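Local coordinates for protein ribokinase (Cryptococcus neoformans var. grubii serotype A, PDB 6CW5) that probably phosphorylates D-ribose at O-5, using ATP and magnesium, to give D-ribose 5-phosphate and ADP, at residues N54-V59 and A86-D91; K80-S85 and G316-V321. One frame throughout, in Å; residues are numbered along the deposited sequence.

Interactions 1 and 2 lie side by side, their centres 8 Å apart, and alternate along the chain. Helix 77-85, which carries segment 80-85 of interaction 2, runs directly into 86-91 of interaction 1; the turn is closed by a probable backbone hydrogen bond from Val88 N to Leu83 O (3.1 Å). On the other flank, Phe57 of interaction 1 packs on the 316-321 loop, with Phe57 CE2 3.0 Å from Met318 O. Both contacts lie near the predicted active site. The Phe57 side chain is about 8 Å from that of Asp281, the predicted proton acceptor, and the Met318 side chain about 4 Å from that of Asn54, a predicted substrate-binding residue.

Interaction 1 (N54-V59 and A86-D91); sequences NQAFAV and AGVGTD
Phe57 and Ala56, neighbours on helix 51-61, meet Ala86 and Val88 of the loop that follows helix 77-85. The phenyl ring meets the Ala86 methyl mainly through CE1, with CD1 and CZ beside it: Phe57 CE1 lies 3.3 Å from Ala86 CB, a tight approach oblique to the ring. CG stands anti to the backbone N (chi1 -161°), which swings the ring out from the helix to this methyl. Val88 divides its branches over Ala56. Its CG1 rests 4.0 Å from Ala56 CB, while CG2 lies against the backbone, 3.6 Å from Ala56 O. No hydrogen bond crosses, and the contact between the two segments is entirely van der Waals. Between the two contacting loop residues, Gly87 takes a positive phi (100°) and ends helix 77-85 in a Schellman motif, turning the chain so that Val88 faces the helix. Beyond it, Gly89 is held by backbone hydrogen bonds to Val66 and Leu68, and the Val88 side chain also packs on both of those residues. The loop thus belongs to the beta-alpha-beta crossover joining parallel strands 66-73 and 93-96, and it packs against the helix whose first turn carries predicted substrate-binding residues of this PfkB-family kinase.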
loop_
_atom_site.group_PDB
_atom_site.type_symbol
_atom_site.label_atom_id
_atom_site.label_comp_id
_atom_site.label_asym_id
_atom_site.label_seq_id
_atom_site.Cartn_x
_atom_site.Cartn_y
_atom_site.Cartn_z
ATOM N N ASN A 54 10.617 -6.239 -17.405
ATOM C CA ASN A 54 10.530 -7.266 -18.447
ATOM C C ASN A 54 9.193 -7.190 -19.163
ATOM O O ASN A 54 9.123 -7.247 -20.400
ATOM C CB ASN A 54 10.668 -8.684 -17.860
ATOM C CG ASN A 54 12.074 -9.037 -17.434
ATOM O OD1 ASN A 54 13.031 -8.363 -17.782
ATOM N ND2 ASN A 54 12.200 -10.125 -16.674
ATOM N N GLN A 55 8.113 -7.123 -18.385
ATOM C CA GLN A 55 6.780 -7.124 -18.980
ATOM C C GLN A 55 6.517 -5.810 -19.716
ATOM O O GLN A 55 5.928 -5.815 -20.798
ATOM C CB GLN A 55 5.729 -7.410 -17.896
ATOM C CG GLN A 55 5.800 -8.868 -17.457
ATOM C CD GLN A 55 4.809 -9.280 -16.347
ATOM O OE1 GLN A 55 3.821 -8.601 -16.068
ATOM N NE2 GLN A 55 5.120 -10.398 -15.693
ATOM N N ALA A 56 7.000 -4.683 -19.182
ATOM C CA ALA A 56 6.836 -3.414 -19.899
ATOM C C ALA A 56 7.601 -3.431 -21.217
ATOM O O ALA A 56 7.107 -2.954 -22.250
ATOM C CB ALA A 56 7.317 -2.245 -19.030
ATOM N N PHE A 57 8.830 -3.934 -21.176
ATOM C CA PHE A 57 9.649 -4.057 -22.374
ATOM C C PHE A 57 8.946 -4.893 -23.438
ATOM O O PHE A 57 9.020 -4.590 -24.637
ATOM C CB PHE A 57 10.984 -4.693 -21.985
ATOM C CG PHE A 57 12.061 -4.468 -22.973
ATOM C CD1 PHE A 57 12.754 -3.265 -22.996
ATOM C CD2 PHE A 57 12.394 -5.456 -23.891
ATOM C CE1 PHE A 57 13.779 -3.064 -23.912
ATOM C CE2 PHE A 57 13.400 -5.247 -24.822
ATOM C CZ PHE A 57 14.096 -4.053 -24.828
ATOM N N ALA A 58 8.282 -5.971 -23.015
ATOM C CA ALA A 58 7.581 -6.832 -23.963
ATOM C C ALA A 58 6.345 -6.150 -24.525
ATOM O O ALA A 58 6.056 -6.286 -25.716
ATOM C CB ALA A 58 7.212 -8.162 -23.294
ATOM N N VAL A 59 5.606 -5.400 -23.700
ATOM C CA VAL A 59 4.478 -4.645 -24.253
ATOM C C VAL A 59 4.979 -3.717 -25.343
ATOM O O VAL A 59 4.424 -3.659 -26.442
ATOM C CB VAL A 59 3.727 -3.865 -23.152
ATOM C CG1 VAL A 59 2.621 -2.995 -23.781
ATOM C CG2 VAL A 59 3.112 -4.813 -22.127
ATOM N N ALA A 86 13.455 1.494 -25.867
ATOM C CA ALA A 86 12.439 0.617 -26.437
ATOM C C ALA A 86 11.066 1.271 -26.559
ATOM O O ALA A 86 10.158 0.658 -27.121
ATOM C CB ALA A 86 12.316 -0.656 -25.602
ATOM N N GLY A 87 10.890 2.493 -26.063
ATOM C CA GLY A 87 9.612 3.169 -26.139
ATOM C C GLY A 87 8.789 3.128 -24.868
ATOM O O GLY A 87 7.669 3.654 -24.863
ATOM N N VAL A 88 9.309 2.528 -23.798
ATOM C CA VAL A 88 8.598 2.474 -22.519
ATOM C C VAL A 88 8.660 3.842 -21.854
ATOM O O VAL A 88 9.743 4.417 -21.691
ATOM C CB VAL A 88 9.204 1.398 -21.611
ATOM C CG1 VAL A 88 8.511 1.368 -20.255
ATOM C CG2 VAL A 88 9.140 0.039 -22.299
ATOM N N GLY A 89 7.502 4.365 -21.459
ATOM C CA GLY A 89 7.487 5.639 -20.760
ATOM C C GLY A 89 7.998 5.482 -19.341
ATOM O O GLY A 89 7.671 4.522 -18.646
ATOM N N THR A 90 8.832 6.439 -18.909
ATOM C CA THR A 90 9.497 6.314 -17.615
ATOM C C THR A 90 9.342 7.546 -16.726
ATOM O O THR A 90 10.111 7.696 -15.767
ATOM C CB THR A 90 10.992 6.034 -17.803
ATOM O OG1 THR A 90 11.571 7.125 -18.531
ATOM C CG2 THR A 90 11.206 4.729 -18.573
ATOM N N ASP A 91 8.389 8.445 -17.015
ATOM C CA ASP A 91 8.215 9.604 -16.136
ATOM C C ASP A 91 7.951 9.186 -14.692
ATOM O O ASP A 91 8.302 9.917 -13.761
ATOM C CB ASP A 91 7.067 10.490 -16.607
ATOM C CG ASP A 91 7.401 11.267 -17.856
ATOM O OD1 ASP A 91 8.536 11.112 -18.371
ATOM O OD2 ASP A 91 6.515 12.024 -18.320
#

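Interaction 2 (K80-S85 and G316-V321); sequences KEMLES and GAMESV
No ring or amide plane enters the contact of Met82 and Leu83 with Met318, which is made by aliphatic carbons and a thioether sulfur; the flat group to note is the carboxylate of Glu84, behind it on the same helix. Lys80 NZ approaches Glu84 OE2 on its syn side, 19° out of the carboxylate plane, in a short salt bridge of 2.5 Å. The same oxygen is hydrogen-bonded to Thr90 OG1. Two donors therefore grip it: Lys80 from one turn earlier in the same helix, and Thr90, which ties the helix to the loop that follows. At the contact itself, the terminal methyl of Met318 reaches the helix. Met318 CE comes 3.5 Å from Met82 CE, methyl against methyl, and 3.7 Å from Met82 CB. Both methionines bend at chi3, and their side chains meet at a slant through their methyl ends. Leu83 closes another side of this methyl: its CD2 is 4.1 Å from Met318 CE and 4.2 Å from Met318 SD, the two side chains crossing at about a right angle. Met318 extends to the helix from a first torsion that is nearly eclipsed (chi1 -114°), which suggests some local strain. Its backbone opens a type I beta turn running to Val321, closed by a weak bond from Val321 N to Met318 O. Ser85 OG, meanwhile, hydrogen-bonds Met82 O at 2.9 Å near the end of the helix. Outside the two segments, Met82 and Met318 both touch Ala48 of strand 43-49, and Met318 also packs on Asn54. The apolar contact therefore joins helix 77-85 to the loop bearing Gly316 and Ser320, residues predicted to belong to the potassium site that ribokinases keep beside the active site.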
loop_
_atom_site.group_PDB
_atom_site.type_symbol
_atom_site.label_atom_id
_atom_site.label_comp_id
_atom_site.label_asym_id
_atom_site.label_seq_id
_atom_site.Cartn_x
_atom_site.Cartn_y
_atom_site.Cartn_z
ATOM N N LYS A 80 16.878 2.040 -16.945
ATOM C CA LYS A 80 15.922 3.074 -17.342
ATOM C C LYS A 80 16.180 3.531 -18.776
ATOM O O LYS A 80 15.238 3.758 -19.548
ATOM C CB LYS A 80 16.005 4.256 -16.371
ATOM C CG LYS A 80 14.976 5.379 -16.618
ATOM C CD LYS A 80 14.991 6.411 -15.491
ATOM C CE LYS A 80 14.218 7.690 -15.876
ATOM N NZ LYS A 80 14.886 8.459 -16.933
ATOM N N GLU A 81 17.448 3.651 -19.157
ATOM C CA GLU A 81 17.765 4.100 -20.513
ATOM C C GLU A 81 17.433 3.036 -21.554
ATOM O O GLU A 81 17.039 3.374 -22.675
ATOM C CB GLU A 81 19.238 4.493 -20.588
ATOM C CG GLU A 81 19.563 5.595 -19.615
ATOM C CD GLU A 81 21.006 6.011 -19.664
ATOM O OE1 GLU A 81 21.868 5.154 -19.951
ATOM O OE2 GLU A 81 21.269 7.208 -19.424
ATOM N N MET A 82 17.603 1.753 -21.214
ATOM C CA MET A 82 17.177 0.680 -22.111
ATOM C C MET A 82 15.672 0.709 -22.309
ATOM O O MET A 82 15.173 0.574 -23.434
ATOM C CB MET A 82 17.584 -0.686 -21.553
ATOM C CG MET A 82 19.047 -1.028 -21.607
ATOM S SD MET A 82 19.303 -2.722 -21.010
ATOM C CE MET A 82 18.264 -3.644 -22.146
ATOM N N LEU A 83 14.930 0.845 -21.211
ATOM C CA LEU A 83 13.476 0.933 -21.307
ATOM C C LEU A 83 13.068 2.089 -22.206
ATOM O O LEU A 83 12.232 1.936 -23.104
ATOM C CB LEU A 83 12.884 1.099 -19.907
ATOM C CG LEU A 83 12.909 -0.131 -19.011
ATOM C CD1 LEU A 83 12.750 0.297 -17.543
ATOM C CD2 LEU A 83 11.798 -1.116 -19.438
ATOM N N GLU A 84 13.676 3.256 -22.001
ATOM C CA GLU A 84 13.337 4.407 -22.829
ATOM C C GLU A 84 13.673 4.157 -24.294
ATOM O O GLU A 84 12.919 4.569 -25.188
ATOM C CB GLU A 84 14.056 5.656 -22.307
ATOM C CG GLU A 84 13.533 6.067 -20.935
ATOM C CD GLU A 84 14.461 6.993 -20.168
ATOM O OE1 GLU A 84 15.627 7.147 -20.580
ATOM O OE2 GLU A 84 14.018 7.566 -19.147
ATOM N N SER A 85 14.796 3.487 -24.573
ATOM C CA SER A 85 15.129 3.276 -25.978
ATOM C C SER A 85 14.152 2.316 -26.641
ATOM O O SER A 85 14.017 2.334 -27.864
ATOM C CB SER A 85 16.567 2.775 -26.138
ATOM O OG SER A 85 16.670 1.416 -25.750
ATOM N N GLY A 316 18.893 -12.939 -22.244
ATOM C CA GLY A 316 18.415 -11.958 -21.287
ATOM C C GLY A 316 16.904 -11.921 -21.147
ATOM O O GLY A 316 16.168 -12.214 -22.083
ATOM N N ALA A 317 16.449 -11.555 -19.945
ATOM C CA ALA A 317 15.014 -11.408 -19.721
ATOM C C ALA A 317 14.447 -10.264 -20.555
ATOM O O ALA A 317 13.381 -10.402 -21.170
ATOM C CB ALA A 317 14.732 -11.194 -18.236
ATOM N N MET A 318 15.153 -9.133 -20.605
ATOM C CA MET A 318 14.747 -8.007 -21.439
ATOM C C MET A 318 15.321 -8.085 -22.851
ATOM O O MET A 318 14.612 -7.795 -23.821
ATOM C CB MET A 318 15.160 -6.683 -20.786
ATOM C CG MET A 318 13.974 -5.823 -20.366
ATOM S SD MET A 318 14.414 -4.370 -19.381
ATOM C CE MET A 318 15.118 -3.274 -20.604
ATOM N N GLU A 319 16.586 -8.494 -22.987
ATOM C CA GLU A 319 17.262 -8.447 -24.282
ATOM C C GLU A 319 16.642 -9.396 -25.307
ATOM O O GLU A 319 16.687 -9.115 -26.510
ATOM C CB GLU A 319 18.752 -8.761 -24.100
ATOM N N SER A 320 16.063 -10.512 -24.870
ATOM C CA SER A 320 15.568 -11.529 -25.794
ATOM C C SER A 320 14.111 -11.323 -26.203
ATOM O O SER A 320 13.575 -12.141 -26.962
ATOM C CB SER A 320 15.738 -12.927 -25.183
ATOM O OG SER A 320 15.040 -13.063 -23.960
ATOM N N VAL A 321 13.458 -10.268 -25.725
ATOM C CA VAL A 321 12.076 -9.997 -26.120
ATOM C C VAL A 321 12.059 -9.565 -27.583
ATOM O O VAL A 321 12.622 -8.515 -27.927
ATOM C CB VAL A 321 11.428 -8.928 -25.228
ATOM C CG1 VAL A 321 10.092 -8.533 -25.814
ATOM C CG2 VAL A 321 11.264 -9.449 -23.811
#